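Local coordinates for regulatory protein ASNC (Escherichia coli, PDB 2CG4), which activates transcription of asnA, regulates its own gene, and represses gidA expression after transcription, as a DNA-binding member of the Lrp/AsnC family, at the interface of chains A and B. Residues are numbered along the deposited sequence; one frame, centred on the assembly and turned at random. Chains: chain A/B, Regulatory protein ASNC.

The three patches belong to one two-fold symmetric interface; contacts 1 and 2 recur with the chains exchanged, while contact 3 straddles the axis. Between C-alpha centres, contact 1 is about 21 Å from contact 2 and 26 Å from contact 3; contacts 2 and 3 are about 20 Å apart. In contacts 1 and 2 strand 143-147 meets the partner's strand from residue 95 and helix 82-90, A:Ile146 and B:Leu86 in contact 1 answered by B:Ile146 and A:Leu86 in contact 2. Contact 3 pairs the 52-59 strands and adds the end of helix 8-19. The A-B pair, within an eight-chain assembly, is thus fastened at its ligand-binding and DNA-binding domains.

Contact 1: the interface of chains A and B. Residues chain A 140-146; chain B 82, 86, 98-101.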
# COMPACT_ATOMS: atom_id res chain seq x y z
N ILE A 140 -10.18 -4.67 -13.44
CA ILE A 140 -10.81 -5.19 -14.62
C ILE A 140 -10.93 -6.71 -14.53
O ILE A 140 -9.95 -7.41 -14.20
CB ILE A 140 -10.05 -4.76 -15.89
CG1 ILE A 140 -10.22 -3.25 -16.09
CG2 ILE A 140 -10.54 -5.53 -17.12
CD1 ILE A 140 -10.33 -2.82 -17.54
N VAL A 141 -12.13 -7.22 -14.80
CA VAL A 141 -12.37 -8.65 -14.79
C VAL A 141 -11.86 -9.24 -16.10
O VAL A 141 -12.23 -8.79 -17.19
CB VAL A 141 -13.87 -9.02 -14.57
CG1 VAL A 141 -14.03 -10.51 -14.44
CG2 VAL A 141 -14.42 -8.33 -13.33
N LEU A 142 -11.00 -10.24 -15.98
CA LEU A 142 -10.39 -10.85 -17.14
C LEU A 142 -11.02 -12.21 -17.31
O LEU A 142 -11.06 -12.75 -18.42
CB LEU A 142 -8.87 -10.92 -16.96
CG LEU A 142 -8.17 -9.55 -17.02
CD1 LEU A 142 -6.68 -9.63 -16.71
CD2 LEU A 142 -8.40 -8.89 -18.36
N GLN A 143 -11.54 -12.74 -16.22
CA GLN A 143 -12.19 -14.04 -16.18
C GLN A 143 -13.18 -14.00 -15.01
O GLN A 143 -12.87 -13.46 -13.95
CB GLN A 143 -11.13 -15.14 -15.98
CG GLN A 143 -11.54 -16.52 -16.51
CD GLN A 143 -10.51 -17.61 -16.21
OE1 GLN A 143 -10.71 -18.44 -15.31
NE2 GLN A 143 -9.42 -17.63 -16.97
N ASN A 144 -14.36 -14.57 -15.22
CA ASN A 144 -15.38 -14.69 -14.17
C ASN A 144 -15.94 -16.10 -14.05
O ASN A 144 -17.11 -16.31 -14.34
CB ASN A 144 -16.54 -13.72 -14.45
CG ASN A 144 -17.71 -13.94 -13.51
OD1 ASN A 144 -17.53 -14.23 -12.33
ND2 ASN A 144 -18.91 -13.81 -14.03
N PRO A 145 -15.11 -17.06 -13.59
CA PRO A 145 -15.39 -18.49 -13.66
C PRO A 145 -16.56 -18.99 -12.79
O PRO A 145 -17.30 -19.88 -13.22
CB PRO A 145 -14.08 -19.13 -13.17
CG PRO A 145 -13.45 -18.07 -12.29
CD PRO A 145 -13.82 -16.77 -12.94
N ILE A 146 -16.71 -18.44 -11.59
CA ILE A 146 -17.84 -18.77 -10.71
C ILE A 146 -18.82 -17.59 -10.67
O ILE A 146 -18.48 -16.49 -10.27
CB ILE A 146 -17.38 -19.11 -9.29
CG1 ILE A 146 -16.47 -20.35 -9.29
CG2 ILE A 146 -18.59 -19.33 -8.38
CD1 ILE A 146 -15.70 -20.57 -7.98
N TYR B 82 -3.18 -20.45 -9.65
CA TYR B 82 -4.55 -19.97 -9.81
C TYR B 82 -5.60 -21.03 -10.18
O TYR B 82 -6.70 -21.03 -9.62
CB TYR B 82 -4.60 -18.83 -10.84
CG TYR B 82 -6.00 -18.53 -11.33
CD1 TYR B 82 -7.01 -18.12 -10.44
CD2 TYR B 82 -6.33 -18.67 -12.68
CE1 TYR B 82 -8.28 -17.85 -10.89
CE2 TYR B 82 -7.61 -18.40 -13.13
CZ TYR B 82 -8.58 -18.00 -12.23
OH TYR B 82 -9.84 -17.73 -12.68
N LEU B 86 -8.57 -22.08 -7.49
CA LEU B 86 -9.93 -21.92 -7.98
C LEU B 86 -10.75 -23.20 -7.81
O LEU B 86 -11.88 -23.16 -7.30
CB LEU B 86 -9.93 -21.49 -9.45
CG LEU B 86 -11.29 -21.09 -10.05
CD1 LEU B 86 -11.80 -19.78 -9.45
CD2 LEU B 86 -11.20 -21.00 -11.56
N ALA B 98 -16.57 -15.51 -8.28
CA ALA B 98 -15.11 -15.47 -8.27
C ALA B 98 -14.63 -14.85 -9.54
O ALA B 98 -15.20 -15.08 -10.61
CB ALA B 98 -14.51 -16.89 -8.10
N TYR B 99 -13.59 -14.04 -9.42
CA TYR B 99 -13.08 -13.28 -10.54
C TYR B 99 -11.57 -13.35 -10.57
O TYR B 99 -10.90 -13.26 -9.53
CB TYR B 99 -13.49 -11.82 -10.43
CG TYR B 99 -14.98 -11.58 -10.31
CD1 TYR B 99 -15.58 -11.47 -9.06
CD2 TYR B 99 -15.78 -11.46 -11.45
CE1 TYR B 99 -16.95 -11.24 -8.94
CE2 TYR B 99 -17.14 -11.23 -11.34
CZ TYR B 99 -17.72 -11.12 -10.08
OH TYR B 99 -19.07 -10.89 -9.97
N TYR B 100 -11.04 -13.48 -11.78
CA TYR B 100 -9.66 -13.17 -12.07
C TYR B 100 -9.61 -11.71 -12.50
O TYR B 100 -10.03 -11.40 -13.61
CB TYR B 100 -9.22 -14.05 -13.23
CG TYR B 100 -7.76 -14.00 -13.55
CD1 TYR B 100 -6.86 -14.85 -12.89
CD2 TYR B 100 -7.26 -13.15 -14.53
CE1 TYR B 100 -5.50 -14.82 -13.19
CE2 TYR B 100 -5.92 -13.11 -14.83
CZ TYR B 100 -5.05 -13.95 -14.17
OH TYR B 100 -3.70 -13.90 -14.48
N THR B 101 -9.12 -10.83 -11.63
CA THR B 101 -9.09 -9.41 -11.96
C THR B 101 -7.68 -8.83 -12.09
O THR B 101 -6.67 -9.54 -12.05
CB THR B 101 -9.85 -8.51 -10.93
OG1 THR B 101 -9.08 -8.39 -9.72
CG2 THR B 101 -11.23 -9.07 -10.61
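This is a beta-sheet interface between two copies of the Lrp/AsnC ligand-binding domain: strand 143-147 of chain A adds antiparallel to strand 95-100 of chain B, joining their sheets across the dimer. The main-chain evidence is a carbonyl, B:Tyr100 O, held by two amides: A:Leu142 N lies 2.8 Å from it, nearly along the C=O axis, whereas A:Gln143 N comes onto a lone pair at a longer 3.3 Å. In return B:Tyr100 N donates to A:Gln143 O (2.8 Å), and further along B:Ala98 N donates to A:Ile146 O.

A:Gln143, with CG anti to the backbone N (chi1 -155°) and an extended chain, crosses B:Tyr82 obliquely. The phenol hydroxyl OH of B:Tyr82 donates to the amide oxygen OE1 of A:Gln143 at 2.9 Å, but from above the amide plane. B:Tyr100 CD1 sits over the centre of the B:Tyr82 ring, a second-shell prop for that phenol. On the other strand face A:Asn144 runs alongside B:Tyr99, amide and ring only 17° from parallel, its CG 3.5 Å from B:Tyr99 CE2. A:Asn144 OD1 lies 3.0 Å from B:Ala98 O; both are acceptors, so this pair clashes as modelled; exchanging the amide O and N would place a donor there and could relieve it. A:Pro145 CG packs on B:Leu86 CD1 (3.7 Å).

Because B:Tyr100 and B:Thr101 also line the asparagine pocket, the patch places a dimer strand directly beside the effector site.

Contact 2: the interface of chains A and B. Residues chain A 86, 89-90, 92, 95-97; chain B 146-149.
In this Lrp/AsnC ligand-binding domain contact, B:Arg148, just past strand 143-147, reaches over the start of strand 95-101 to the C-terminal end of helix 82-90 in chain A.

Hydrogen bonds to main-chain carbonyls dominate. B:Arg148 leaves the backbone with CG in the crowded position between N and the carbonyl carbon (chi1 69°), then extends straight to NE, presenting its guanidinium edge-on to two carbonyls. Side-on, B:Arg148 NE and NH2 both grip A:Val95 O, the NE bond being 2.9 Å. End-on, B:Arg148 NH1 and NH2 converge on A:Glu90 O, with NH2 at 2.8 Å. NH1 uses a lone pair of that carbonyl while NH2 approaches above its plane; all four bonds stay within 8° of the guanidinium plane, which fixes its rotation. Positive charge here should favourably oppose the helix dipole. B:Arg148 N donates to A:Thr96 O (2.8 Å), nearly along the C=O axis, within the antiparallel pairing of strands 143-147 and 95-101 that bridges B:Met147 with A:Glu97.

The salt bridge is less well aligned: A:Glu90 OE1 lies 3.1 Å from B:Arg148 NH1, but the carboxylate is turned 63° from the guanidinium and no N-H points at it.

Apolar packing comes from B:Ile146, whose CD1 touches A:Glu90 CB at 3.4 Å and whose CG2, within chain B, overlies one B:Arg148 guanidinium face toward its rim. B:Met147 SD lies alongside A:Glu97, 3.7 Å from CD.

Water 1 connects carboxylate A:Glu97 OE2 with B:Arg148 O.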
# COMPACT_ATOMS: atom_id res chain seq x y z
N LEU A 86 -23.02 8.52 -3.69
CA LEU A 86 -23.92 7.41 -4.00
C LEU A 86 -25.13 7.84 -4.85
O LEU A 86 -25.49 7.17 -5.81
CB LEU A 86 -24.39 6.71 -2.72
CG LEU A 86 -25.28 5.47 -2.85
CD1 LEU A 86 -24.50 4.22 -3.32
CD2 LEU A 86 -26.01 5.20 -1.53
N LEU A 89 -24.04 8.31 -8.35
CA LEU A 89 -23.63 7.07 -9.00
C LEU A 89 -24.86 6.32 -9.46
O LEU A 89 -24.86 5.74 -10.55
CB LEU A 89 -22.79 6.19 -8.08
CG LEU A 89 -21.33 6.58 -7.87
CD1 LEU A 89 -20.78 5.89 -6.64
CD2 LEU A 89 -20.47 6.27 -9.11
N GLU A 90 -25.90 6.34 -8.64
CA GLU A 90 -27.06 5.47 -8.84
C GLU A 90 -27.83 5.85 -10.10
O GLU A 90 -28.49 5.01 -10.71
CB GLU A 90 -27.96 5.44 -7.59
CG GLU A 90 -29.34 6.04 -7.76
CD GLU A 90 -30.37 5.06 -8.30
OE1 GLU A 90 -30.34 3.87 -7.92
OE2 GLU A 90 -31.23 5.48 -9.10
N LEU A 92 -26.57 6.16 -12.83
CA LEU A 92 -25.82 5.61 -13.95
C LEU A 92 -26.17 4.15 -14.19
O LEU A 92 -26.12 3.34 -13.26
CB LEU A 92 -24.31 5.76 -13.74
CG LEU A 92 -23.81 7.19 -13.49
CD1 LEU A 92 -22.36 7.21 -13.02
CD2 LEU A 92 -24.00 8.04 -14.74
N VAL A 95 -23.44 1.24 -13.73
CA VAL A 95 -23.28 0.80 -12.35
C VAL A 95 -24.40 -0.16 -11.97
O VAL A 95 -25.53 0.28 -11.73
CB VAL A 95 -23.38 1.98 -11.38
CG1 VAL A 95 -23.17 1.49 -9.96
CG2 VAL A 95 -22.39 3.09 -11.75
N THR A 96 -24.06 -1.45 -11.88
CA THR A 96 -25.02 -2.47 -11.54
C THR A 96 -25.07 -2.82 -10.04
O THR A 96 -26.03 -3.44 -9.57
CB THR A 96 -24.75 -3.77 -12.33
OG1 THR A 96 -23.40 -4.18 -12.13
CG2 THR A 96 -25.00 -3.56 -13.82
N GLU A 97 -24.04 -2.45 -9.29
CA GLU A 97 -23.97 -2.83 -7.88
C GLU A 97 -23.16 -1.78 -7.18
O GLU A 97 -22.35 -1.10 -7.80
CB GLU A 97 -23.26 -4.18 -7.72
CG GLU A 97 -23.86 -5.31 -8.51
CD GLU A 97 -23.24 -6.67 -8.16
OE1 GLU A 97 -22.20 -6.71 -7.47
OE2 GLU A 97 -23.80 -7.71 -8.58
N ILE B 146 -27.12 -0.46 -3.94
CA ILE B 146 -27.43 -0.77 -5.34
C ILE B 146 -27.15 -2.25 -5.64
O ILE B 146 -26.03 -2.73 -5.48
CB ILE B 146 -26.64 0.12 -6.32
CG1 ILE B 146 -26.95 1.61 -6.07
CG2 ILE B 146 -26.97 -0.28 -7.76
CD1 ILE B 146 -26.16 2.57 -6.96
N MET B 147 -28.19 -2.97 -6.04
CA MET B 147 -28.05 -4.29 -6.64
C MET B 147 -29.05 -4.42 -7.78
O MET B 147 -30.27 -4.42 -7.56
CB MET B 147 -28.29 -5.39 -5.60
CG MET B 147 -27.02 -5.87 -4.91
SD MET B 147 -26.09 -7.14 -5.80
CE MET B 147 -27.27 -7.61 -7.07
N ARG B 148 -28.53 -4.52 -9.00
CA ARG B 148 -29.36 -4.55 -10.19
C ARG B 148 -28.57 -5.13 -11.36
O ARG B 148 -27.55 -5.80 -11.16
CB ARG B 148 -29.92 -3.15 -10.52
CG ARG B 148 -28.89 -2.13 -10.99
CD ARG B 148 -29.36 -0.69 -10.76
NE ARG B 148 -28.32 0.29 -11.02
CZ ARG B 148 -28.44 1.60 -10.79
NH1 ARG B 148 -29.56 2.09 -10.29
NH2 ARG B 148 -27.43 2.43 -11.07
N THR B 149 -29.05 -4.87 -12.57
CA THR B 149 -28.76 -5.70 -13.72
C THR B 149 -28.26 -4.78 -14.84
O THR B 149 -28.54 -3.58 -14.81
CB THR B 149 -30.06 -6.44 -14.14
OG1 THR B 149 -29.82 -7.86 -14.26
CG2 THR B 149 -30.62 -5.89 -15.44
O HOH W 1 -26.14 -7.69 -10.60

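Contact 3: the interface of chains A and B. Residues chain A 17-18, 21, 53-56, 58; chain B 19, 21-22, 55-59.
A:Met18, B:Asp58 and B:Ile57 lose the most surface to the partner chain where the 52-59 strands pair antiparallel.

B:Asp58 is bonded through both backbone and side chain. B:Asp58 N donates to A:Gly54 O (2.7 Å) and its O receives A:Thr53 N, while its carboxylate OD1 forms a salt bridge to A:Arg56 NH1 at 2.9 Å. OD1 uses its anti lone pair, and the carboxylate and guanidinium planes are nearly coplanar, 9° apart, although the side chains cross at about a right angle. A:Arg56 NH2 also donates to A:Thr53 O, which would restrain the guanidinium. The twin bridge joins B:Arg56 NH1 to A:Asp58 OD1 at 2.8 Å. The carboxylate oxygens OD2 of A:Asp58 and B:Asp58 face each other 4.3 Å apart, a like-charge proximity that the two arginines may offset.

B:Ile57 has CG1 in the crowded position (chi1 75°) and CG2 anti to its carbonyl carbon, spreading both branches over the end of helix 8-19. B:Ile57 CG2 meets A:Leu17 CB at 3.8 Å, while B:Ile57 N makes an almost straight bond (175° at H) to A:Leu17 O. A:Met18 crosses obliquely, its CG near B:Ile57 CG1 and its SD 3.8 Å from B:Val59 CG2.

Bonds from A:Arg56 N to B:Arg56 O and B:Arg56 N to A:Arg56 O, each 3.0 Å, mark the symmetric centre of an antiparallel beta-ribbon between the chains. In each chain this strand follows the helix-turn-helix region, with the partner's helix 8-19 packed against it.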
# COMPACT_ATOMS: atom_id res chain seq x y z
N LEU A 17 -37.66 -23.73 -7.33
CA LEU A 17 -38.10 -22.57 -8.12
C LEU A 17 -36.93 -21.63 -8.42
O LEU A 17 -37.07 -20.65 -9.16
CB LEU A 17 -39.20 -21.78 -7.40
CG LEU A 17 -40.56 -22.43 -7.13
CD1 LEU A 17 -41.42 -21.50 -6.28
CD2 LEU A 17 -41.29 -22.78 -8.43
N MET A 18 -35.79 -21.92 -7.82
CA MET A 18 -34.60 -21.12 -8.07
C MET A 18 -33.90 -21.63 -9.32
O MET A 18 -33.24 -20.86 -10.02
CB MET A 18 -33.68 -21.13 -6.85
CG MET A 18 -33.87 -19.91 -5.95
SD MET A 18 -32.92 -19.94 -4.41
CE MET A 18 -31.95 -21.45 -4.62
N ALA A 21 -38.39 -21.25 -12.49
CA ALA A 21 -39.57 -20.57 -11.96
C ALA A 21 -40.86 -21.26 -12.39
O ALA A 21 -41.92 -21.03 -11.79
CB ALA A 21 -39.57 -19.12 -12.40
N THR A 53 -38.25 -12.38 -4.26
CA THR A 53 -38.33 -10.99 -4.71
C THR A 53 -39.01 -10.84 -6.07
O THR A 53 -39.38 -9.72 -6.46
CB THR A 53 -36.94 -10.30 -4.77
OG1 THR A 53 -36.09 -10.99 -5.69
CG2 THR A 53 -36.28 -10.25 -3.38
N GLY A 54 -39.16 -11.94 -6.78
CA GLY A 54 -39.69 -11.91 -8.14
C GLY A 54 -39.35 -13.18 -8.90
O GLY A 54 -38.48 -13.95 -8.49
N ALA A 55 -40.05 -13.40 -10.01
CA ALA A 55 -39.62 -14.35 -11.03
C ALA A 55 -39.20 -13.59 -12.28
O ALA A 55 -39.93 -12.72 -12.75
CB ALA A 55 -40.73 -15.33 -11.36
N ARG A 56 -38.02 -13.90 -12.79
CA ARG A 56 -37.44 -13.15 -13.91
C ARG A 56 -36.59 -14.07 -14.77
O ARG A 56 -36.08 -15.07 -14.28
CB ARG A 56 -36.60 -11.98 -13.39
CG ARG A 56 -37.22 -11.25 -12.21
CD ARG A 56 -36.37 -10.07 -11.77
NE ARG A 56 -37.11 -9.12 -10.93
CZ ARG A 56 -37.30 -9.28 -9.62
NH1 ARG A 56 -36.81 -10.35 -9.01
NH2 ARG A 56 -37.98 -8.38 -8.93
N ASP A 58 -33.13 -14.87 -16.36
CA ASP A 58 -31.72 -14.55 -16.26
C ASP A 58 -31.07 -14.38 -17.63
O ASP A 58 -31.30 -15.17 -18.55
CB ASP A 58 -30.96 -15.61 -15.46
CG ASP A 58 -31.32 -15.60 -13.98
OD1 ASP A 58 -31.29 -16.68 -13.36
OD2 ASP A 58 -31.64 -14.52 -13.44
N GLY B 19 -38.20 -8.22 -15.98
CA GLY B 19 -39.04 -7.70 -14.90
C GLY B 19 -40.02 -8.73 -14.38
O GLY B 19 -40.24 -8.84 -13.17
N ALA B 21 -40.85 -12.89 -15.49
CA ALA B 21 -40.67 -14.03 -16.37
C ALA B 21 -42.00 -14.52 -16.91
O ALA B 21 -42.05 -15.28 -17.88
CB ALA B 21 -39.95 -15.16 -15.65
N ARG B 22 -43.09 -14.09 -16.28
CA ARG B 22 -44.38 -14.74 -16.42
C ARG B 22 -45.36 -13.93 -17.26
O ARG B 22 -46.45 -14.41 -17.58
CB ARG B 22 -44.99 -15.03 -15.04
CG ARG B 22 -44.69 -16.43 -14.52
CD ARG B 22 -44.88 -16.51 -13.02
NE ARG B 22 -44.27 -17.71 -12.47
CZ ARG B 22 -43.68 -17.78 -11.28
NH1 ARG B 22 -43.61 -16.70 -10.50
NH2 ARG B 22 -43.16 -18.92 -10.86
N ALA B 55 -35.30 -18.98 -16.55
CA ALA B 55 -36.29 -18.22 -15.79
C ALA B 55 -36.29 -18.77 -14.38
O ALA B 55 -36.58 -19.94 -14.18
CB ALA B 55 -37.67 -18.34 -16.41
N ARG B 56 -35.94 -17.92 -13.42
CA ARG B 56 -35.80 -18.32 -12.03
C ARG B 56 -36.41 -17.26 -11.12
O ARG B 56 -36.51 -16.10 -11.50
CB ARG B 56 -34.32 -18.51 -11.70
CG ARG B 56 -33.56 -19.30 -12.75
CD ARG B 56 -32.09 -19.42 -12.40
NE ARG B 56 -31.41 -20.40 -13.23
CZ ARG B 56 -30.91 -20.13 -14.44
NH1 ARG B 56 -31.02 -18.91 -14.95
NH2 ARG B 56 -30.30 -21.09 -15.13
N ILE B 57 -36.84 -17.68 -9.92
CA ILE B 57 -37.21 -16.71 -8.90
C ILE B 57 -35.95 -16.12 -8.30
O ILE B 57 -34.95 -16.82 -8.11
CB ILE B 57 -38.11 -17.31 -7.76
CG1 ILE B 57 -37.28 -18.17 -6.81
CG2 ILE B 57 -39.30 -18.09 -8.34
CD1 ILE B 57 -37.58 -17.91 -5.35
N ASP B 58 -36.00 -14.82 -8.01
CA ASP B 58 -34.93 -14.17 -7.29
C ASP B 58 -35.18 -14.21 -5.79
O ASP B 58 -36.31 -14.13 -5.32
CB ASP B 58 -34.72 -12.74 -7.79
CG ASP B 58 -34.16 -12.69 -9.20
OD1 ASP B 58 -34.44 -11.71 -9.91
OD2 ASP B 58 -33.44 -13.63 -9.60
N VAL B 59 -34.10 -14.34 -5.04
CA VAL B 59 -34.17 -14.54 -3.61
C VAL B 59 -33.35 -13.44 -2.94
O VAL B 59 -32.36 -12.97 -3.50
CB VAL B 59 -33.63 -15.94 -3.23
CG1 VAL B 59 -32.76 -15.88 -2.00
CG2 VAL B 59 -34.78 -16.92 -3.03